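Local coordinates for putative cell invasion protein with MAC/Perforin domain (Bacteroides thetaiotaomicron VPI-5482, PDB 3KK7) that is of unproven function but, as a member of the membrane-attack complex/perforin family, may insert into or act on membranes, perhaps in cell invasion, at residues T123-F128 against L343-D348; Y77-M82 against Q206-F211. All coordinates share one frame; numbering follows the deposited sequence.

Interaction 1. Residues T123-F128 against L343-D348; sequences TVKSGF and LYPISD
Thr123 O accepts from Leu343 N (2.9 Å), while Thr123 OG1, hydrogen-bonded to Phe120 O, rests 3.5 Å from Leu343 CD1. Val124 and Leu343 form a single beta bridge at the start of strand 343-345, and the branched valine suits a buried site against Phe211. Lys125 N closes the bridge, donating to Leu343 O at 2.9 Å nearly along the C=O axis. A loop of the MACPF domain is thus pinned to strand 343-345 of its antiparallel sheet, where Tyr344 is hydrogen-bonded through its backbone to Val212 of strand 211-218. The extended Lys125 chain crosses the Tyr344 ring at about a right angle, with CD 3.7 Å above one face in a CH-pi contact, and NZ forms a salt bridge with Asp348 OD2 at 2.7 Å, on that oxygen's syn lone pair. An alanine here would remove the salt bridge and the methylenes over the ring, and would probably leave this end of the loop held mainly by the backbone bridge and Phe128. In the type II turn from Lys125 to Phe128, a CB at Gly127 (phi 98°) would jam against Ser126 O, so glycine suits the site. Phe128 CE1 meets Pro345 CB at 3.5 Å, tip to tip.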
loop_
_atom_site.group_PDB
_atom_site.type_symbol
_atom_site.label_atom_id
_atom_site.label_comp_id
_atom_site.label_asym_id
_atom_site.label_seq_id
_atom_site.Cartn_x
_atom_site.Cartn_y
_atom_site.Cartn_z
ATOM N N THR A 123 4.300 -13.514 -3.100
ATOM C CA THR A 123 2.936 -13.090 -3.457
ATOM C C THR A 123 2.862 -11.642 -3.965
ATOM O O THR A 123 1.922 -11.274 -4.632
ATOM C CB THR A 123 1.925 -13.210 -2.295
ATOM O OG1 THR A 123 2.133 -12.147 -1.350
ATOM C CG2 THR A 123 2.019 -14.541 -1.636
ATOM N N VAL A 124 3.835 -10.818 -3.624
ATOM C CA VAL A 124 3.836 -9.430 -4.050
ATOM C C VAL A 124 4.523 -9.326 -5.394
ATOM O O VAL A 124 5.499 -10.035 -5.677
ATOM C CB VAL A 124 4.508 -8.525 -3.003
ATOM C CG1 VAL A 124 4.486 -7.047 -3.448
ATOM C CG2 VAL A 124 3.818 -8.710 -1.623
ATOM N N LYS A 125 3.961 -8.473 -6.240
ATOM C CA LYS A 125 4.474 -8.211 -7.572
ATOM C C LYS A 125 6.003 -8.134 -7.625
ATOM O O LYS A 125 6.628 -7.310 -6.992
ATOM C CB LYS A 125 3.903 -6.889 -8.068
ATOM C CG LYS A 125 4.415 -6.411 -9.363
ATOM C CD LYS A 125 4.181 -4.918 -9.464
ATOM C CE LYS A 125 4.362 -4.404 -10.897
ATOM N NZ LYS A 125 4.462 -2.925 -10.849
ATOM N N SER A 126 6.572 -9.001 -8.427
ATOM C CA SER A 126 7.977 -9.026 -8.675
ATOM C C SER A 126 8.507 -7.658 -9.051
ATOM O O SER A 126 7.965 -6.984 -9.928
ATOM C CB SER A 126 8.248 -10.002 -9.808
ATOM O OG SER A 126 9.581 -9.877 -10.254
ATOM N N GLY A 127 9.573 -7.252 -8.357
ATOM C CA GLY A 127 10.223 -5.979 -8.626
ATOM C C GLY A 127 9.834 -4.829 -7.709
ATOM O O GLY A 127 10.550 -3.834 -7.649
ATOM N N PHE A 128 8.705 -4.935 -7.017
ATOM C CA PHE A 128 8.286 -3.892 -6.090
ATOM C C PHE A 128 9.145 -3.926 -4.826
ATOM O O PHE A 128 9.479 -4.991 -4.367
ATOM C CB PHE A 128 6.841 -4.137 -5.747
ATOM C CG PHE A 128 6.323 -3.276 -4.673
ATOM C CD1 PHE A 128 5.984 -1.969 -4.941
ATOM C CD2 PHE A 128 6.147 -3.781 -3.379
ATOM C CE1 PHE A 128 5.478 -1.158 -3.940
ATOM C CE2 PHE A 128 5.635 -2.981 -2.365
ATOM C CZ PHE A 128 5.308 -1.664 -2.639
ATOM N N LEU A 343 -0.492 -9.898 -5.526
ATOM C CA LEU A 343 -0.702 -8.634 -4.803
ATOM C C LEU A 343 0.087 -7.516 -5.480
ATOM O O LEU A 343 1.286 -7.614 -5.641
ATOM C CB LEU A 343 -0.276 -8.727 -3.327
ATOM C CG LEU A 343 -1.042 -9.635 -2.370
ATOM C CD1 LEU A 343 -0.342 -9.644 -1.007
ATOM C CD2 LEU A 343 -2.484 -9.194 -2.247
ATOM N N TYR A 344 -0.605 -6.447 -5.845
ATOM C CA TYR A 344 -0.012 -5.301 -6.510
ATOM C C TYR A 344 -0.075 -4.103 -5.601
ATOM O O TYR A 344 -1.043 -3.927 -4.882
ATOM C CB TYR A 344 -0.778 -5.000 -7.809
ATOM C CG TYR A 344 -0.155 -5.666 -9.011
ATOM C CD1 TYR A 344 -0.002 -7.048 -9.049
ATOM C CD2 TYR A 344 0.318 -4.914 -10.093
ATOM C CE1 TYR A 344 0.592 -7.661 -10.121
ATOM C CE2 TYR A 344 0.921 -5.533 -11.190
ATOM C CZ TYR A 344 1.052 -6.898 -11.184
ATOM O OH TYR A 344 1.620 -7.538 -12.230
ATOM N N PRO A 345 0.950 -3.265 -5.624
ATOM C CA PRO A 345 0.875 -2.092 -4.810
ATOM C C PRO A 345 -0.271 -1.194 -5.219
ATOM O O PRO A 345 -0.577 -1.097 -6.395
ATOM C CB PRO A 345 2.185 -1.371 -5.137
ATOM C CG PRO A 345 2.499 -1.767 -6.512
ATOM C CD PRO A 345 2.105 -3.211 -6.534
ATOM N N ILE A 346 -0.868 -0.510 -4.256
ATOM C CA ILE A 346 -1.914 0.491 -4.540
ATOM C C ILE A 346 -1.399 1.517 -5.531
ATOM O O ILE A 346 -2.156 2.029 -6.348
ATOM C CB ILE A 346 -2.398 1.180 -3.232
ATOM C CG1 ILE A 346 -3.128 0.160 -2.364
ATOM C CG2 ILE A 346 -3.350 2.320 -3.488
ATOM C CD1 ILE A 346 -3.417 0.655 -0.982
ATOM N N SER A 347 -0.099 1.795 -5.493
ATOM C CA SER A 347 0.481 2.804 -6.398
ATOM C C SER A 347 0.326 2.460 -7.873
ATOM O O SER A 347 0.296 3.358 -8.716
ATOM C CB SER A 347 1.941 3.091 -6.070
ATOM O OG SER A 347 2.702 1.923 -6.104
ATOM N N ASP A 348 0.211 1.178 -8.195
ATOM C CA ASP A 348 -0.082 0.781 -9.578
ATOM C C ASP A 348 -1.478 1.129 -10.047
ATOM O O ASP A 348 -1.716 1.106 -11.235
ATOM C CB ASP A 348 0.180 -0.712 -9.797
ATOM C CG ASP A 348 1.647 -1.003 -10.060
ATOM O OD1 ASP A 348 2.389 -0.052 -10.411
ATOM O OD2 ASP A 348 2.067 -2.180 -9.924
#

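Interaction 2. Residues Y77-M82 against Q206-F211; sequences YPVVNM and QSYGEF
Two tyrosines meet edge-to-face where the last turn of helix 201-208 lies against the loop that leads into helix 82-88, all within the MACPF domain. Tyr77 presents its edge to a face of Tyr208: the ring centroids are 5.4 Å apart and the planes stand at 66° to each other, so that CD2 of Tyr77 lies above the Tyr208 ring but offset toward its rim. Before its ring begins, Tyr77 already touches through CB, which sits 3.4 Å from Tyr208 CE2. Its edge also runs along the helix end, with Ser207 O in the ring plane 3.4 Å from Tyr77 CE2 and Ser207 OG close to the same carbon. Val79 approaches Tyr208 obliquely, its CG2 4.1 Å from Tyr208 CD2, and the compact branched side chain suits this buried position, where Phe192 touches it as well. Phe192 also makes an edge-to-face pair with Tyr208, and Leu191 and Ala195 of helix 190-198 pack on the same tyrosine. Gly209 takes the chain out of the helix at a positive phi of 98°, where a CB would be jammed against Tyr208 O. Tyrosine suits the place of Tyr208 because its flat ring fills the apolar surroundings while the hydroxyl reaches a polar neighbour: one water, lying at the ring edge in its plane, accepts from Tyr208 OH at 2.7 Å and donates to Pro78 O at 2.7 Å.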
loop_
_atom_site.group_PDB
_atom_site.type_symbol
_atom_site.label_atom_id
_atom_site.label_comp_id
_atom_site.label_asym_id
_atom_site.label_seq_id
_atom_site.Cartn_x
_atom_site.Cartn_y
_atom_site.Cartn_z
ATOM N N TYR A 77 -11.805 -3.550 1.056
ATOM C CA TYR A 77 -12.748 -2.812 0.230
ATOM C C TYR A 77 -12.335 -2.751 -1.228
ATOM O O TYR A 77 -11.158 -2.931 -1.585
ATOM C CB TYR A 77 -12.907 -1.384 0.722
ATOM C CG TYR A 77 -13.244 -1.255 2.178
ATOM C CD1 TYR A 77 -14.551 -1.426 2.632
ATOM C CD2 TYR A 77 -12.250 -0.935 3.113
ATOM C CE1 TYR A 77 -14.853 -1.290 3.966
ATOM C CE2 TYR A 77 -12.538 -0.810 4.451
ATOM C CZ TYR A 77 -13.833 -0.986 4.876
ATOM O OH TYR A 77 -14.101 -0.865 6.219
ATOM N N PRO A 78 -13.305 -2.477 -2.089
ATOM C CA PRO A 78 -12.948 -2.472 -3.504
ATOM C C PRO A 78 -12.080 -1.286 -3.860
ATOM O O PRO A 78 -12.362 -0.175 -3.421
ATOM C CB PRO A 78 -14.296 -2.369 -4.245
ATOM C CG PRO A 78 -15.372 -2.383 -3.228
ATOM C CD PRO A 78 -14.759 -2.546 -1.847
ATOM N N VAL A 79 -11.031 -1.536 -4.642
ATOM C CA VAL A 79 -10.237 -0.477 -5.253
ATOM C C VAL A 79 -10.650 -0.342 -6.730
ATOM O O VAL A 79 -10.964 0.762 -7.210
ATOM C CB VAL A 79 -8.755 -0.766 -5.118
ATOM C CG1 VAL A 79 -7.962 0.202 -5.924
ATOM C CG2 VAL A 79 -8.381 -0.725 -3.649
ATOM N N VAL A 80 -10.691 -1.467 -7.432
ATOM C CA VAL A 80 -11.204 -1.466 -8.792
ATOM C C VAL A 80 -12.702 -1.669 -8.753
ATOM O O VAL A 80 -13.189 -2.549 -8.041
ATOM C CB VAL A 80 -10.559 -2.555 -9.670
ATOM C CG1 VAL A 80 -11.036 -2.397 -11.098
ATOM C CG2 VAL A 80 -9.029 -2.463 -9.622
ATOM N N ASN A 81 -13.438 -0.824 -9.484
ATOM C CA ASN A 81 -14.862 -1.082 -9.739
ATOM C C ASN A 81 -14.994 -2.169 -10.823
ATOM O O ASN A 81 -15.133 -1.854 -12.008
ATOM C CB ASN A 81 -15.592 0.196 -10.155
ATOM C CG ASN A 81 -17.102 -0.013 -10.337
ATOM O OD1 ASN A 81 -17.564 -1.131 -10.440
ATOM N ND2 ASN A 81 -17.859 1.069 -10.371
HETATM N N MSE A 82 -14.954 -3.437 -10.386
HETATM C CA MSE A 82 -14.996 -4.616 -11.253
HETATM C C MSE A 82 -16.251 -4.744 -12.094
HETATM O O MSE A 82 -16.180 -5.131 -13.245
HETATM C CB MSE A 82 -14.850 -5.889 -10.419
HETATM C CG MSE A 82 -13.487 -6.055 -9.802
HETATM SE SE MSE A 82 -12.011 -6.222 -11.105
HETATM C CE MSE A 82 -12.657 -7.845 -11.940
ATOM N N GLN A 206 -4.589 2.655 6.371
ATOM C CA GLN A 206 -5.157 2.096 7.605
ATOM C C GLN A 206 -6.506 1.448 7.340
ATOM O O GLN A 206 -6.823 0.397 7.867
ATOM C CB GLN A 206 -5.387 3.176 8.631
ATOM C CG GLN A 206 -4.164 3.782 9.175
ATOM C CD GLN A 206 -4.454 5.038 10.022
ATOM O OE1 GLN A 206 -3.527 5.569 10.652
ATOM N NE2 GLN A 206 -5.722 5.523 10.034
ATOM N N SER A 207 -7.299 2.097 6.514
ATOM C CA SER A 207 -8.614 1.624 6.217
ATOM C C SER A 207 -8.625 0.490 5.160
ATOM O O SER A 207 -9.274 -0.542 5.379
ATOM C CB SER A 207 -9.459 2.808 5.772
ATOM O OG SER A 207 -10.649 2.296 5.254
ATOM N N TYR A 208 -7.919 0.685 4.034
ATOM C CA TYR A 208 -7.901 -0.288 2.939
ATOM C C TYR A 208 -6.891 -1.438 3.099
ATOM O O TYR A 208 -7.159 -2.551 2.652
ATOM C CB TYR A 208 -7.617 0.411 1.602
ATOM C CG TYR A 208 -8.826 1.087 1.038
ATOM C CD1 TYR A 208 -9.209 2.331 1.489
ATOM C CD2 TYR A 208 -9.633 0.453 0.099
ATOM C CE1 TYR A 208 -10.347 2.960 0.994
ATOM C CE2 TYR A 208 -10.774 1.077 -0.401
ATOM C CZ TYR A 208 -11.115 2.322 0.059
ATOM O OH TYR A 208 -12.212 2.952 -0.400
ATOM N N GLY A 209 -5.752 -1.180 3.748
ATOM C CA GLY A 209 -4.603 -2.071 3.643
ATOM C C GLY A 209 -3.612 -1.547 2.602
ATOM O O GLY A 209 -3.738 -0.414 2.124
ATOM N N GLU A 210 -2.650 -2.384 2.221
ATOM C CA GLU A 210 -1.520 -1.937 1.428
ATOM C C GLU A 210 -1.503 -2.414 -0.013
ATOM O O GLU A 210 -0.773 -1.866 -0.828
ATOM C CB GLU A 210 -0.215 -2.355 2.117
ATOM C CG GLU A 210 -0.134 -2.012 3.649
ATOM C CD GLU A 210 -0.557 -3.185 4.512
ATOM O OE1 GLU A 210 -1.461 -3.903 4.071
ATOM O OE2 GLU A 210 0.014 -3.435 5.594
ATOM N N PHE A 211 -2.315 -3.410 -0.346
ATOM C CA PHE A 211 -2.212 -4.044 -1.653
ATOM C C PHE A 211 -3.551 -4.311 -2.309
ATOM O O PHE A 211 -4.602 -4.306 -1.650
ATOM C CB PHE A 211 -1.447 -5.345 -1.521
ATOM C CG PHE A 211 -0.026 -5.156 -1.084
ATOM C CD1 PHE A 211 0.937 -4.776 -1.994
ATOM C CD2 PHE A 211 0.346 -5.371 0.237
ATOM C CE1 PHE A 211 2.244 -4.583 -1.596
ATOM C CE2 PHE A 211 1.656 -5.189 0.638
ATOM C CZ PHE A 211 2.601 -4.792 -0.277
HETATM O O HOH W 1 -13.849 1.300 -1.722
#

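Overall arrangement
Both contacts fasten loops within the MACPF domain, and both are partly buried. Interaction 1 ties its loop directly to the backbone of strand 343-345, with Val124, Leu343 and Pro345 buried and a salt bridge between the partly exposed Lys125 and Asp348. Interaction 2 joins a loop to a helix end without any direct hydrogen bond between its segments, relying on aromatic rings and a bridging water, with Tyr77 and Ser207 exposed and Val79 and Tyr208 inside. The two touch: Ile346 packs on the backbone of Gly209 and Glu210, and the Phe211 ring meets Val124. Phe211 begins strand 211-218, the partner of 343-345, so residues 206-211 lead from helix 201-208 into the sheet of interaction 1.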